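Local coordinates for putative uncharacterized protein lp_3323 (Lactobacillus plantarum, PDB 3DC7) that is of unknown function but belongs to the GDSL-like lipase/acylhydrolase family of the SGNH clan and is probably a hydrolase, at residues 99-104 with 163-168. Numbering follows the deposited sequence.
Sequences QPLGQY and EAAIAQ
Leu101 and Tyr104 reach from loop 99-104 to one side of helical segment 163-168, meeting Ala165 and Gln168, one turn apart on the helix. Leu101 touches with a single methyl: CD1 lies 4.2 Å from CB of Ala165, a loose apolar contact. With CG anti to the backbone N (chi1 -178°) and chi2 at 63°, CD1 rather than CD2 is the methyl turned to the helix. Gln168 runs extended beyond CG and brings its amide beside the tyrosine ring, OE1 lying 4.1 Å from CD2 of Tyr104. The approach is oblique, amide and ring planes 78° apart; no hydrogen bond links the segments, and 127 Å² is buried in all. Other partners hold the polar ends: OE1 of Gln168 is hydrogen-bonded to OH of Tyr113 on helix 112-126, and OH of Tyr104 to OD2 of Asp172, near the end of helix 159-173. Phe112 touches both Leu101 and Ala165, while Arg158 of a second subunit packs on Tyr104. The loop runs alongside helix 159-173, one of those packed on the five-stranded parallel sheet, an alpha/beta layout consistent with the SGNH hydrolase clan; Ile166 and Ala167 touch His177 of strand 177-179, outermost within this chain.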
loop_
_atom_site.group_PDB
_atom_site.type_symbol
_atom_site.label_atom_id
_atom_site.label_comp_id
_atom_site.label_asym_id
_atom_site.label_seq_id
_atom_site.Cartn_x
_atom_site.Cartn_y
_atom_site.Cartn_z
ATOM N N GLN A 99 20.810 12.753 11.191
ATOM C CA GLN A 99 20.660 13.645 10.032
ATOM C C GLN A 99 19.436 14.535 10.274
ATOM O O GLN A 99 18.351 14.021 10.543
ATOM C CB GLN A 99 20.498 12.840 8.737
ATOM C CG GLN A 99 20.403 13.663 7.434
ATOM C CD GLN A 99 21.737 14.255 7.011
ATOM O OE1 GLN A 99 21.895 15.485 6.907
ATOM N NE2 GLN A 99 22.717 13.385 6.779
ATOM N N PRO A 100 19.599 15.880 10.206
ATOM C CA PRO A 100 18.382 16.686 10.356
ATOM C C PRO A 100 17.344 16.194 9.360
ATOM O O PRO A 100 17.695 15.853 8.222
ATOM C CB PRO A 100 18.846 18.107 10.012
ATOM C CG PRO A 100 20.312 18.106 10.391
ATOM C CD PRO A 100 20.796 16.722 9.996
ATOM N N LEU A 101 16.096 16.109 9.802
ATOM C CA LEU A 101 15.022 15.602 8.957
ATOM C C LEU A 101 14.642 16.608 7.878
ATOM O O LEU A 101 14.450 16.248 6.712
ATOM C CB LEU A 101 13.800 15.238 9.797
ATOM C CG LEU A 101 12.603 14.648 9.050
ATOM C CD1 LEU A 101 12.955 13.333 8.393
ATOM C CD2 LEU A 101 11.423 14.496 9.984
ATOM N N GLY A 102 14.546 17.874 8.267
ATOM C CA GLY A 102 14.096 18.895 7.359
ATOM C C GLY A 102 12.604 18.781 7.149
ATOM O O GLY A 102 11.891 18.192 7.958
ATOM N N GLN A 103 12.148 19.333 6.036
ATOM C CA GLN A 103 10.735 19.533 5.770
ATOM C C GLN A 103 10.481 19.230 4.288
ATOM O O GLN A 103 11.338 19.462 3.428
ATOM C CB GLN A 103 10.394 20.992 6.099
ATOM C CG GLN A 103 8.930 21.308 6.213
ATOM C CD GLN A 103 8.659 22.649 6.894
ATOM O OE1 GLN A 103 9.405 23.085 7.791
ATOM N NE2 GLN A 103 7.574 23.305 6.480
ATOM N N TYR A 104 9.305 18.689 3.998
ATOM C CA TYR A 104 8.902 18.413 2.625
ATOM C C TYR A 104 9.020 19.699 1.789
ATOM O O TYR A 104 8.472 20.734 2.147
ATOM C CB TYR A 104 7.479 17.849 2.620
ATOM C CG TYR A 104 6.930 17.536 1.254
ATOM C CD1 TYR A 104 5.977 18.366 0.662
ATOM C CD2 TYR A 104 7.346 16.411 0.557
ATOM C CE1 TYR A 104 5.452 18.085 -0.600
ATOM C CE2 TYR A 104 6.836 16.116 -0.707
ATOM C CZ TYR A 104 5.886 16.964 -1.278
ATOM O OH TYR A 104 5.371 16.692 -2.527
ATOM N N GLU A 163 10.985 7.295 7.811
ATOM C CA GLU A 163 10.186 6.359 7.030
ATOM C C GLU A 163 9.056 7.065 6.242
ATOM O O GLU A 163 8.857 6.777 5.071
ATOM C CB GLU A 163 9.666 5.262 7.969
ATOM C CG GLU A 163 8.544 4.400 7.414
ATOM C CD GLU A 163 9.016 3.491 6.293
ATOM O OE1 GLU A 163 10.245 3.274 6.186
ATOM O OE2 GLU A 163 8.155 3.007 5.524
ATOM N N ALA A 164 8.361 8.017 6.864
ATOM C CA ALA A 164 7.326 8.805 6.175
ATOM C C ALA A 164 7.887 9.745 5.101
ATOM O O ALA A 164 7.268 9.926 4.043
ATOM C CB ALA A 164 6.482 9.588 7.177
ATOM N N ALA A 165 9.058 10.329 5.370
ATOM C CA ALA A 165 9.769 11.165 4.394
ATOM C C ALA A 165 10.077 10.381 3.106
ATOM O O ALA A 165 9.806 10.855 1.997
ATOM C CB ALA A 165 11.057 11.747 5.016
ATOM N N ILE A 166 10.638 9.185 3.257
ATOM C CA ILE A 166 10.867 8.271 2.129
ATOM C C ILE A 166 9.572 7.957 1.354
ATOM O O ILE A 166 9.533 8.066 0.114
ATOM C CB ILE A 166 11.581 6.972 2.594
ATOM C CG1 ILE A 166 13.001 7.302 3.094
ATOM C CG2 ILE A 166 11.673 5.969 1.460
ATOM C CD1 ILE A 166 13.631 6.226 3.963
ATOM N N ALA A 167 8.510 7.589 2.072
ATOM C CA ALA A 167 7.224 7.331 1.409
ATOM C C ALA A 167 6.746 8.564 0.630
ATOM O O ALA A 167 6.408 8.446 -0.549
ATOM C CB ALA A 167 6.185 6.864 2.388
ATOM N N GLN A 168 6.754 9.744 1.261
ATOM C CA GLN A 168 6.311 10.970 0.569
ATOM C C GLN A 168 7.176 11.345 -0.630
ATOM O O GLN A 168 6.641 11.623 -1.702
ATOM C CB GLN A 168 6.228 12.168 1.512
ATOM C CG GLN A 168 5.194 12.034 2.639
ATOM C CD GLN A 168 5.501 12.960 3.826
ATOM O OE1 GLN A 168 6.218 13.963 3.683
ATOM N NE2 GLN A 168 4.947 12.626 5.005
#